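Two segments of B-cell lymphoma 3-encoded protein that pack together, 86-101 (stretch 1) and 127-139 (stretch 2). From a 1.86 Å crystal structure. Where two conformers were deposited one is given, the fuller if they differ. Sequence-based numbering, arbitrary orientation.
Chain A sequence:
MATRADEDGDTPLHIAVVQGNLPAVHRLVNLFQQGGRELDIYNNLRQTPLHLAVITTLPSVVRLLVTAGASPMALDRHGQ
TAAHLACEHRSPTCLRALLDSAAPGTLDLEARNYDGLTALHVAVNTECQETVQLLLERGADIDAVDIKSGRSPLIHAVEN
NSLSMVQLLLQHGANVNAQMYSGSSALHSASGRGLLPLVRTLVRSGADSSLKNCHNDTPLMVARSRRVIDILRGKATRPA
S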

# COMPACT_ATOMS: atom_id res chain seq x y z
N ALA A 86 -1.30 6.42 5.39
CA ALA A 86 -2.07 5.58 6.31
C ALA A 86 -1.51 4.16 6.33
O ALA A 86 -1.41 3.54 7.39
CB ALA A 86 -3.55 5.57 5.97
N CYS A 87 -1.10 3.65 5.17
CA CYS A 87 -0.52 2.30 5.12
C CYS A 87 0.92 2.21 5.69
O CYS A 87 1.25 1.26 6.40
CB CYS A 87 -0.61 1.71 3.71
SG CYS A 87 -2.29 1.52 3.09
N GLU A 88 1.78 3.18 5.42
CA GLU A 88 3.10 3.10 6.01
C GLU A 88 3.03 3.28 7.54
O GLU A 88 3.91 2.81 8.26
CB GLU A 88 4.10 4.06 5.35
CG GLU A 88 3.79 5.53 5.53
CD GLU A 88 4.94 6.42 5.08
OE1 GLU A 88 6.10 6.17 5.50
OE2 GLU A 88 4.70 7.36 4.30
N HIS A 89 1.96 3.89 8.03
CA HIS A 89 1.81 4.08 9.47
C HIS A 89 0.92 3.01 10.10
O HIS A 89 0.47 3.16 11.24
CB HIS A 89 1.28 5.48 9.80
CG HIS A 89 2.32 6.55 9.71
ND1 HIS A 89 3.04 6.99 10.81
CD2 HIS A 89 2.77 7.27 8.66
CE1 HIS A 89 3.88 7.93 10.43
NE2 HIS A 89 3.74 8.12 9.13
N ARG A 90 0.67 1.95 9.35
CA ARG A 90 -0.14 0.83 9.83
C ARG A 90 -1.42 1.29 10.55
O ARG A 90 -1.71 0.83 11.65
CB ARG A 90 0.68 -0.05 10.78
CG ARG A 90 2.01 -0.55 10.21
CD ARG A 90 2.81 -1.39 11.21
NE ARG A 90 3.94 -2.10 10.59
CZ ARG A 90 5.17 -1.62 10.52
NH1 ARG A 90 5.45 -0.42 11.00
NH2 ARG A 90 6.13 -2.33 9.94
N SER A 91 -2.19 2.17 9.91
CA SER A 91 -3.36 2.77 10.55
C SER A 91 -4.63 2.51 9.78
O SER A 91 -5.06 3.33 8.98
CB SER A 91 -3.15 4.28 10.74
OG SER A 91 -4.25 4.86 11.41
N PRO A 92 -5.24 1.36 10.03
CA PRO A 92 -6.50 1.00 9.39
C PRO A 92 -7.63 2.00 9.69
O PRO A 92 -8.50 2.17 8.85
CB PRO A 92 -6.85 -0.35 10.03
CG PRO A 92 -5.56 -0.87 10.55
CD PRO A 92 -4.73 0.30 10.92
N THR A 93 -7.62 2.62 10.86
CA THR A 93 -8.69 3.56 11.20
C THR A 93 -8.58 4.84 10.39
O THR A 93 -9.59 5.40 9.98
CB THR A 93 -8.74 3.87 12.70
OG1 THR A 93 -7.47 4.34 13.15
CG2 THR A 93 -8.94 2.58 13.49
N CYS A 94 -7.36 5.32 10.16
CA CYS A 94 -7.18 6.51 9.34
C CYS A 94 -7.51 6.19 7.88
O CYS A 94 -8.07 7.02 7.17
CB CYS A 94 -5.77 7.07 9.47
SG CYS A 94 -5.52 8.05 10.97
N LEU A 95 -7.15 4.99 7.45
CA LEU A 95 -7.45 4.58 6.08
C LEU A 95 -8.95 4.51 5.89
O LEU A 95 -9.49 4.95 4.87
CB LEU A 95 -6.79 3.24 5.75
CG LEU A 95 -7.01 2.71 4.34
CD1 LEU A 95 -6.52 3.71 3.29
CD2 LEU A 95 -6.30 1.36 4.17
N ARG A 96 -9.64 3.95 6.88
CA ARG A 96 -11.09 3.88 6.84
C ARG A 96 -11.69 5.28 6.82
O ARG A 96 -12.62 5.56 6.07
CB ARG A 96 -11.62 3.09 8.04
CG ARG A 96 -13.09 2.74 7.95
CD ARG A 96 -13.57 1.81 9.04
NE ARG A 96 -13.05 0.45 8.87
CZ ARG A 96 -13.59 -0.45 8.06
NH1 ARG A 96 -14.66 -0.14 7.34
NH2 ARG A 96 -13.06 -1.66 7.97
N ALA A 97 -11.17 6.17 7.66
CA ALA A 97 -11.70 7.53 7.69
C ALA A 97 -11.56 8.22 6.32
O ALA A 97 -12.47 8.91 5.86
CB ALA A 97 -11.02 8.35 8.78
N LEU A 98 -10.43 7.99 5.65
CA LEU A 98 -10.18 8.58 4.35
C LEU A 98 -11.13 8.03 3.29
O LEU A 98 -11.77 8.78 2.57
CB LEU A 98 -8.73 8.29 3.92
CG LEU A 98 -7.62 9.22 4.40
CD1 LEU A 98 -6.27 8.56 4.15
CD2 LEU A 98 -7.72 10.56 3.69
N LEU A 99 -11.21 6.71 3.20
CA LEU A 99 -12.03 6.06 2.18
C LEU A 99 -13.52 6.32 2.37
O LEU A 99 -14.26 6.38 1.39
CB LEU A 99 -11.74 4.55 2.13
CG LEU A 99 -10.29 4.12 1.86
CD1 LEU A 99 -10.21 2.62 1.85
CD2 LEU A 99 -9.76 4.69 0.56
N ASP A 100 -13.95 6.50 3.61
CA ASP A 100 -15.36 6.78 3.90
C ASP A 100 -15.71 8.26 3.66
O ASP A 100 -16.85 8.58 3.32
CB ASP A 100 -15.73 6.39 5.35
CG ASP A 100 -15.89 4.87 5.55
OD1 ASP A 100 -15.61 4.08 4.61
OD2 ASP A 100 -16.30 4.38 6.63
N SER A 101 -14.74 9.16 3.85
CA SER A 101 -15.02 10.59 3.75
C SER A 101 -14.84 11.20 2.37
O SER A 101 -15.45 12.22 2.05
CB SER A 101 -14.20 11.38 4.78
OG SER A 101 -14.31 10.81 6.07
N GLU A 127 3.17 -5.73 6.11
CA GLU A 127 2.50 -6.98 6.47
C GLU A 127 1.33 -6.78 7.42
O GLU A 127 0.94 -7.70 8.15
CB GLU A 127 3.50 -7.98 7.05
CG GLU A 127 4.68 -8.25 6.14
CD GLU A 127 5.78 -9.00 6.83
OE1 GLU A 127 5.90 -8.85 8.06
OE2 GLU A 127 6.52 -9.73 6.14
N CYS A 128 0.76 -5.58 7.40
CA CYS A 128 -0.43 -5.30 8.20
C CYS A 128 -1.64 -5.88 7.49
O CYS A 128 -2.06 -5.39 6.43
CB CYS A 128 -0.59 -3.79 8.40
SG CYS A 128 -2.05 -3.33 9.35
N GLN A 129 -2.21 -6.93 8.06
CA GLN A 129 -3.32 -7.62 7.44
C GLN A 129 -4.56 -6.74 7.33
O GLN A 129 -5.33 -6.86 6.38
CB GLN A 129 -3.64 -8.90 8.20
CG GLN A 129 -2.44 -9.86 8.26
CD GLN A 129 -2.63 -11.00 9.22
OE1 GLN A 129 -3.75 -11.39 9.53
NE2 GLN A 129 -1.52 -11.56 9.70
N GLU A 130 -4.73 -5.84 8.29
CA GLU A 130 -5.92 -4.99 8.35
C GLU A 130 -6.00 -3.96 7.22
O GLU A 130 -7.06 -3.75 6.62
CB GLU A 130 -6.02 -4.30 9.71
CG GLU A 130 -6.28 -5.24 10.88
CD GLU A 130 -5.10 -6.14 11.21
OE1 GLU A 130 -3.94 -5.68 11.14
OE2 GLU A 130 -5.32 -7.33 11.53
N THR A 131 -4.87 -3.32 6.92
CA THR A 131 -4.83 -2.34 5.84
C THR A 131 -4.90 -3.02 4.48
O THR A 131 -5.57 -2.54 3.57
CB THR A 131 -3.58 -1.44 5.95
OG1 THR A 131 -2.41 -2.26 5.99
CG2 THR A 131 -3.56 -0.71 7.28
N VAL A 132 -4.22 -4.16 4.33
CA VAL A 132 -4.28 -4.89 3.08
C VAL A 132 -5.73 -5.27 2.78
O VAL A 132 -6.24 -4.99 1.69
CB VAL A 132 -3.37 -6.16 3.08
CG1 VAL A 132 -3.60 -7.01 1.85
CG2 VAL A 132 -1.90 -5.74 3.17
N GLN A 133 -6.40 -5.86 3.76
CA GLN A 133 -7.78 -6.28 3.57
C GLN A 133 -8.69 -5.13 3.15
O GLN A 133 -9.45 -5.25 2.20
CB GLN A 133 -8.35 -6.94 4.83
CG GLN A 133 -9.71 -7.60 4.59
CD GLN A 133 -10.23 -8.37 5.79
OE1 GLN A 133 -9.55 -9.25 6.31
NE2 GLN A 133 -11.45 -8.05 6.21
N LEU A 134 -8.60 -4.02 3.86
CA LEU A 134 -9.47 -2.89 3.57
C LEU A 134 -9.21 -2.33 2.16
O LEU A 134 -10.15 -2.06 1.42
CB LEU A 134 -9.31 -1.80 4.62
CG LEU A 134 -10.15 -0.54 4.46
CD1 LEU A 134 -11.64 -0.91 4.42
CD2 LEU A 134 -9.83 0.43 5.59
N LEU A 135 -7.94 -2.15 1.80
CA LEU A 135 -7.61 -1.68 0.46
C LEU A 135 -8.26 -2.58 -0.61
O LEU A 135 -8.87 -2.10 -1.56
CB LEU A 135 -6.09 -1.66 0.25
CG LEU A 135 -5.33 -0.56 1.01
CD1 LEU A 135 -3.84 -0.82 0.91
CD2 LEU A 135 -5.68 0.83 0.47
N LEU A 136 -8.14 -3.89 -0.43
CA LEU A 136 -8.68 -4.85 -1.38
C LEU A 136 -10.21 -4.82 -1.44
O LEU A 136 -10.81 -5.02 -2.50
CB LEU A 136 -8.18 -6.26 -1.07
CG LEU A 136 -6.67 -6.46 -1.25
CD1 LEU A 136 -6.26 -7.83 -0.76
CD2 LEU A 136 -6.26 -6.26 -2.73
N GLU A 137 -10.84 -4.57 -0.30
CA GLU A 137 -12.30 -4.51 -0.23
C GLU A 137 -12.82 -3.24 -0.90
O GLU A 137 -13.97 -3.18 -1.34
CB GLU A 137 -12.77 -4.55 1.23
CG GLU A 137 -12.66 -5.91 1.89
CD GLU A 137 -12.99 -5.87 3.37
OE1 GLU A 137 -12.88 -4.79 3.98
OE2 GLU A 137 -13.35 -6.93 3.92
N ARG A 138 -11.96 -2.23 -0.99
CA ARG A 138 -12.40 -0.95 -1.56
C ARG A 138 -11.94 -0.70 -3.00
O ARG A 138 -12.03 0.42 -3.49
CB ARG A 138 -12.03 0.21 -0.65
CG ARG A 138 -12.64 0.09 0.75
CD ARG A 138 -14.17 0.03 0.77
NE ARG A 138 -14.67 -0.03 2.15
CZ ARG A 138 -15.02 1.02 2.87
NH1 ARG A 138 -14.94 2.25 2.36
NH2 ARG A 138 -15.46 0.85 4.12
N GLY A 139 -11.44 -1.74 -3.66
CA GLY A 139 -11.13 -1.65 -5.08
C GLY A 139 -9.68 -1.58 -5.54
O GLY A 139 -9.44 -1.44 -6.75
O HOH W 1 -0.07 -1.05 6.70
O HOH W 2 -12.07 -4.29 6.29

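Helix 92-101 and helix 129-137 run nearly parallel: their N-to-C directions differ by 17° and their axes approach to 9.7 Å. The CA atoms of Pro92 and Thr131 lie 5.2 Å apart, whereas those of Leu99 and Arg138 are separated by 8.0 Å, so the backbones are closer at the N-terminal end. Stretch 1 enters its helix through Ser91, the N-cap, whose OG accepts a weak bond from Cys94 N at 3.4 Å.

The tight end is built from small or compact groups. Pro92 CG lies 3.6 Å from Glu130 CB and 3.8 Å from Thr131 CG2, so the proline ring rests on aliphatic atoms of both residues. Thr131 is also tied to the preceding helix of stretch 1 by water 1, which donates to Cys87 O at 2.7 Å and lies 2.7 Å from Thr131 OG1.

Farther along, leucines fill the wider gap. Leu134, with its CA-to-CB bond toward stretch 1, is a knob in a hole formed by Pro92, Leu95, Arg96 and Leu99; its CD2 reaches Leu95 CG at 3.8 Å, and its CG lies 4.1 Å from Leu99 CD1. Leu135 starts sideways, yet its end closes on the interface: CD2 is 3.8 Å from Leu95 CD2, and CD1 is 3.6 Å from Cys87 SG.

Polar bonding concentrates at the C-terminal end. Arg138 donates to Asp100 OD1 from NH1 at 3.0 Å (157°) and from NH2 at 3.3 Å (140°), forming a salt bridge with the carboxylate oxygen near the guanidinium plane. Arg138 CG also packs 3.7 Å from Leu99 CD1. Arg96 NH1 lies 3.5 Å from Arg138 NH2, but two donors of like charge cannot bond. Leu134 CD1 instead covers one face of the Arg96 guanidinium, 3.9 Å from NH2, and water 2 links Arg96 NH2 weakly (3.3 Å) to Glu137 OE1 (2.5 Å).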